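Possible hydrolase (Mycobacterium tuberculosis, PDB 6WYN) hydrolyses carboxylic esters, with strong preference for short, straight-chain alkyl esters, and is likely involved in ester or lipid metabolism. Local coordinates at residues Glu45-Val58 against Asn94-Gly106. Numbering follows the deposited sequence.
Sequences EFALLAENAEQAGV and NAHTWDTVIVGLG
Glu45 and His96 are joined by a short hydrogen bond: NE2 of His96 donates to OE2 of Glu45 over 2.7 Å, nearly straight at 165° and close to the ring plane, and meets the carboxylate on its anti side. Arg67 forms a salt bridge with the same OE2. At the other ring nitrogen, ND1 donates to the syn lone pair of Asp99 OD2, also 2.7 Å away. Held at both nitrogens, the ring has its rotation fixed, and His236 stacks on it.

Further along, Thr100 OG1 donates a hydrogen bond to Gln55 OE1 at 2.7 Å, in the carbonyl plane and on a lone pair. Gln55 gets there by a fully extended chain, with CG opposite the backbone N (chi1 -173°), which lays its methylenes across the Thr100 methyl. The Asn52 amide lies against Asp99 CB and the Thr100 side chain, its plane nearly perpendicular to the Asp99 carboxylate.

Beyond this the packing turns apolar. Val103 pushes CG1 against Ala53, 3.8 Å from CB, and Val58 CG2 closes on the same methyl. Ala56 CB sits 3.8 Å from Gly104 CA, so small residues let helices 49-55 and 99-105 approach to 8.2 Å between axes, crossing at -68°. Trp78 of the central sheet also touches Val103.

The contact thus joins helix 49-55, the first in the model, to a helix of the alpha/beta-hydrolase fold, away from the catalytic triad. With a carboxylate at each nitrogen and both N-H groups used, His96 is probably biased toward its protonated, cationic form, though Arg67 may temper the effect.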
loop_
_atom_site.group_PDB
_atom_site.type_symbol
_atom_site.label_atom_id
_atom_site.label_comp_id
_atom_site.label_asym_id
_atom_site.label_seq_id
_atom_site.Cartn_x
_atom_site.Cartn_y
_atom_site.Cartn_z
ATOM N N GLU A 45 -2.615 -18.786 -1.108
ATOM C CA GLU A 45 -2.484 -17.346 -1.396
ATOM C C GLU A 45 -1.427 -17.100 -2.482
ATOM O O GLU A 45 -1.405 -15.989 -3.033
ATOM C CB GLU A 45 -2.256 -16.585 -0.091
ATOM C CG GLU A 45 -0.864 -16.655 0.486
ATOM C CD GLU A 45 -0.666 -15.635 1.610
ATOM O OE1 GLU A 45 -0.084 -16.010 2.671
ATOM O OE2 GLU A 45 -1.104 -14.455 1.428
ATOM N N PHE A 46 -0.565 -18.054 -2.792
ATOM C CA PHE A 46 0.458 -17.913 -3.861
ATOM C C PHE A 46 0.013 -18.619 -5.167
ATOM O O PHE A 46 0.783 -18.632 -6.123
ATOM C CB PHE A 46 1.802 -18.398 -3.316
ATOM C CG PHE A 46 2.192 -17.710 -2.033
ATOM C CD1 PHE A 46 2.243 -16.321 -1.970
ATOM C CD2 PHE A 46 2.513 -18.445 -0.895
ATOM C CE1 PHE A 46 2.538 -15.676 -0.780
ATOM C CE2 PHE A 46 2.884 -17.804 0.280
ATOM C CZ PHE A 46 2.895 -16.432 0.324
ATOM N N ALA A 47 -1.211 -19.102 -5.263
ATOM C CA ALA A 47 -1.657 -19.913 -6.423
ATOM C C ALA A 47 -1.782 -19.056 -7.704
ATOM O O ALA A 47 -1.783 -19.640 -8.776
ATOM C CB ALA A 47 -2.971 -20.569 -6.087
ATOM N N LEU A 48 -1.925 -17.728 -7.636
ATOM C CA LEU A 48 -2.158 -16.891 -8.849
ATOM C C LEU A 48 -0.905 -16.161 -9.283
ATOM O O LEU A 48 -1.033 -15.231 -10.098
ATOM C CB LEU A 48 -3.275 -15.899 -8.549
ATOM C CG LEU A 48 -4.586 -16.571 -8.182
ATOM C CD1 LEU A 48 -5.638 -15.533 -7.856
ATOM C CD2 LEU A 48 -5.042 -17.502 -9.320
ATOM N N LEU A 49 0.274 -16.522 -8.796
ATOM C CA LEU A 49 1.454 -15.657 -9.065
ATOM C C LEU A 49 1.802 -15.635 -10.573
ATOM O O LEU A 49 2.423 -14.635 -11.002
ATOM C CB LEU A 49 2.663 -16.058 -8.224
ATOM C CG LEU A 49 2.584 -15.721 -6.728
ATOM C CD1 LEU A 49 3.874 -16.179 -6.050
ATOM C CD2 LEU A 49 2.343 -14.231 -6.506
ATOM N N ALA A 50 1.471 -16.684 -11.340
ATOM C CA ALA A 50 1.737 -16.735 -12.794
ATOM C C ALA A 50 1.005 -15.561 -13.469
ATOM O O ALA A 50 1.603 -14.974 -14.387
ATOM C CB ALA A 50 1.334 -18.075 -13.364
ATOM N N GLU A 51 -0.195 -15.216 -12.989
ATOM C CA GLU A 51 -1.002 -14.071 -13.472
ATOM C C GLU A 51 -0.223 -12.791 -13.234
ATOM O O GLU A 51 -0.169 -11.941 -14.151
ATOM C CB GLU A 51 -2.379 -14.024 -12.811
ATOM C CG GLU A 51 -3.277 -15.222 -13.092
ATOM C CD GLU A 51 -4.667 -15.134 -12.461
ATOM O OE1 GLU A 51 -5.449 -16.093 -12.630
ATOM O OE2 GLU A 51 -5.005 -14.100 -11.836
ATOM N N ASN A 52 0.418 -12.644 -12.072
ATOM C CA ASN A 52 1.232 -11.452 -11.758
ATOM C C ASN A 52 2.457 -11.398 -12.662
ATOM O O ASN A 52 2.778 -10.270 -13.152
ATOM C CB ASN A 52 1.653 -11.362 -10.291
ATOM C CG ASN A 52 0.467 -11.354 -9.356
ATOM O OD1 ASN A 52 0.111 -12.411 -8.841
ATOM N ND2 ASN A 52 -0.196 -10.212 -9.197
ATOM N N ALA A 53 3.151 -12.503 -12.881
ATOM C CA ALA A 53 4.302 -12.504 -13.822
ATOM C C ALA A 53 3.844 -12.061 -15.243
ATOM O O ALA A 53 4.508 -11.242 -15.821
ATOM C CB ALA A 53 4.977 -13.852 -13.845
ATOM N N GLU A 54 2.731 -12.572 -15.759
ATOM C CA GLU A 54 2.180 -12.191 -17.092
ATOM C C GLU A 54 1.844 -10.677 -17.093
ATOM O O GLU A 54 2.351 -9.948 -17.947
ATOM C CB GLU A 54 0.997 -13.128 -17.344
ATOM C CG GLU A 54 0.196 -12.882 -18.614
ATOM C CD GLU A 54 -1.134 -13.647 -18.689
ATOM O OE1 GLU A 54 -1.712 -13.745 -19.814
ATOM O OE2 GLU A 54 -1.619 -14.138 -17.625
ATOM N N GLN A 55 1.114 -10.176 -16.099
ATOM C CA GLN A 55 0.817 -8.717 -15.991
ATOM C C GLN A 55 2.116 -7.910 -15.974
ATOM O O GLN A 55 2.128 -6.811 -16.543
ATOM C CB GLN A 55 -0.088 -8.437 -14.802
ATOM C CG GLN A 55 -0.567 -7.004 -14.714
ATOM C CD GLN A 55 -1.478 -6.757 -13.524
ATOM O OE1 GLN A 55 -1.198 -7.126 -12.370
ATOM N NE2 GLN A 55 -2.561 -6.048 -13.777
ATOM N N ALA A 56 3.191 -8.421 -15.377
ATOM C CA ALA A 56 4.463 -7.682 -15.325
ATOM C C ALA A 56 5.239 -7.886 -16.629
ATOM O O ALA A 56 6.306 -7.264 -16.752
ATOM C CB ALA A 56 5.286 -8.120 -14.139
ATOM N N GLY A 57 4.801 -8.812 -17.492
ATOM C CA GLY A 57 5.507 -9.113 -18.760
ATOM C C GLY A 57 6.859 -9.744 -18.489
ATOM O O GLY A 57 7.839 -9.375 -19.125
ATOM N N VAL A 58 6.957 -10.635 -17.508
ATOM C CA VAL A 58 8.245 -11.328 -17.221
ATOM C C VAL A 58 7.958 -12.818 -17.291
ATOM O O VAL A 58 6.786 -13.223 -17.079
ATOM C CB VAL A 58 8.864 -10.947 -15.864
ATOM C CG1 VAL A 58 9.241 -9.469 -15.807
ATOM C CG2 VAL A 58 7.962 -11.349 -14.711
ATOM N N ASN A 94 -4.013 -4.628 0.761
ATOM C CA ASN A 94 -3.132 -5.506 1.536
ATOM C C ASN A 94 -1.833 -5.647 0.764
ATOM O O ASN A 94 -1.722 -5.103 -0.351
ATOM C CB ASN A 94 -3.791 -6.853 1.850
ATOM C CG ASN A 94 -4.003 -7.676 0.612
ATOM O OD1 ASN A 94 -3.117 -8.464 0.236
ATOM N ND2 ASN A 94 -5.157 -7.486 -0.019
ATOM N N ALA A 95 -0.888 -6.352 1.357
ATOM C CA ALA A 95 0.454 -6.579 0.802
ATOM C C ALA A 95 0.421 -7.112 -0.644
ATOM O O ALA A 95 1.389 -6.873 -1.374
ATOM C CB ALA A 95 1.194 -7.510 1.715
ATOM N N HIS A 96 -0.589 -7.908 -0.995
ATOM C CA HIS A 96 -0.665 -8.566 -2.320
ATOM C C HIS A 96 -0.829 -7.513 -3.431
ATOM O O HIS A 96 -0.566 -7.869 -4.600
ATOM C CB HIS A 96 -1.809 -9.577 -2.405
ATOM C CG HIS A 96 -1.496 -10.906 -1.806
ATOM N ND1 HIS A 96 -0.737 -11.828 -2.468
ATOM C CD2 HIS A 96 -1.861 -11.475 -0.625
ATOM C CE1 HIS A 96 -0.642 -12.931 -1.737
ATOM N NE2 HIS A 96 -1.313 -12.731 -0.598
ATOM N N THR A 97 -1.219 -6.272 -3.099
ATOM C CA THR A 97 -1.323 -5.176 -4.100
ATOM C C THR A 97 0.027 -5.076 -4.810
ATOM O O THR A 97 0.080 -4.664 -5.978
ATOM C CB THR A 97 -1.739 -3.830 -3.471
ATOM O OG1 THR A 97 -2.159 -2.925 -4.497
ATOM C CG2 THR A 97 -0.620 -3.162 -2.719
ATOM N N TRP A 98 1.107 -5.418 -4.134
ATOM C CA TRP A 98 2.461 -5.257 -4.711
ATOM C C TRP A 98 2.950 -6.460 -5.524
ATOM O O TRP A 98 4.053 -6.343 -6.050
ATOM C CB TRP A 98 3.455 -4.921 -3.631
ATOM C CG TRP A 98 3.114 -3.704 -2.872
ATOM C CD1 TRP A 98 2.605 -3.617 -1.606
ATOM C CD2 TRP A 98 3.231 -2.372 -3.371
ATOM N NE1 TRP A 98 2.502 -2.305 -1.242
ATOM C CE2 TRP A 98 2.819 -1.518 -2.323
ATOM C CE3 TRP A 98 3.657 -1.827 -4.584
ATOM C CZ2 TRP A 98 2.805 -0.137 -2.469
ATOM C CZ3 TRP A 98 3.626 -0.465 -4.727
ATOM C CH2 TRP A 98 3.274 0.365 -3.660
ATOM N N ASP A 99 2.208 -7.562 -5.604
ATOM C CA ASP A 99 2.707 -8.835 -6.200
ATOM C C ASP A 99 3.312 -8.572 -7.598
ATOM O O ASP A 99 4.404 -9.065 -7.906
ATOM C CB ASP A 99 1.593 -9.877 -6.258
ATOM C CG ASP A 99 1.136 -10.436 -4.918
ATOM O OD1 ASP A 99 1.754 -10.066 -3.854
ATOM O OD2 ASP A 99 0.139 -11.221 -4.948
ATOM N N THR A 100 2.596 -7.847 -8.443
ATOM C CA THR A 100 3.001 -7.673 -9.857
ATOM C C THR A 100 4.275 -6.883 -9.854
ATOM O O THR A 100 5.238 -7.317 -10.501
ATOM C CB THR A 100 1.891 -7.084 -10.729
ATOM O OG1 THR A 100 0.809 -8.009 -10.773
ATOM C CG2 THR A 100 2.398 -6.800 -12.132
ATOM N N VAL A 101 4.302 -5.764 -9.132
ATOM C CA VAL A 101 5.512 -4.916 -9.081
ATOM C C VAL A 101 6.699 -5.745 -8.555
ATOM O O VAL A 101 7.818 -5.621 -9.065
ATOM C CB VAL A 101 5.244 -3.639 -8.262
ATOM C CG1 VAL A 101 6.506 -2.937 -7.845
ATOM C CG2 VAL A 101 4.332 -2.675 -9.001
ATOM N N ILE A 102 6.506 -6.468 -7.456
ATOM C CA ILE A 102 7.625 -7.200 -6.823
ATOM C C ILE A 102 8.115 -8.292 -7.790
ATOM O O ILE A 102 9.301 -8.412 -7.947
ATOM C CB ILE A 102 7.189 -7.692 -5.438
ATOM C CG1 ILE A 102 7.102 -6.467 -4.535
ATOM C CG2 ILE A 102 8.139 -8.738 -4.882
ATOM C CD1 ILE A 102 6.583 -6.790 -3.174
ATOM N N VAL A 103 7.224 -9.006 -8.437
ATOM C CA VAL A 103 7.587 -10.110 -9.376
ATOM C C VAL A 103 8.350 -9.492 -10.555
ATOM O O VAL A 103 9.443 -9.980 -10.905
ATOM C CB VAL A 103 6.329 -10.905 -9.781
ATOM C CG1 VAL A 103 6.535 -11.817 -11.012
ATOM C CG2 VAL A 103 5.875 -11.752 -8.615
ATOM N N GLY A 104 7.864 -8.375 -11.102
ATOM C CA GLY A 104 8.563 -7.682 -12.196
ATOM C C GLY A 104 9.893 -7.116 -11.806
ATOM O O GLY A 104 10.838 -7.100 -12.660
ATOM N N LEU A 105 10.002 -6.530 -10.628
ATOM C CA LEU A 105 11.277 -5.905 -10.240
ATOM C C LEU A 105 12.367 -6.954 -9.984
ATOM O O LEU A 105 13.565 -6.632 -10.192
ATOM C CB LEU A 105 10.996 -5.052 -9.018
ATOM C CG LEU A 105 12.125 -4.164 -8.554
ATOM C CD1 LEU A 105 12.444 -3.123 -9.612
ATOM C CD2 LEU A 105 11.750 -3.515 -7.226
ATOM N N GLY A 106 12.003 -8.139 -9.486
ATOM C CA GLY A 106 12.981 -9.216 -9.259
ATOM C C GLY A 106 13.934 -8.935 -8.113
ATOM O O GLY A 106 14.960 -9.531 -8.078
#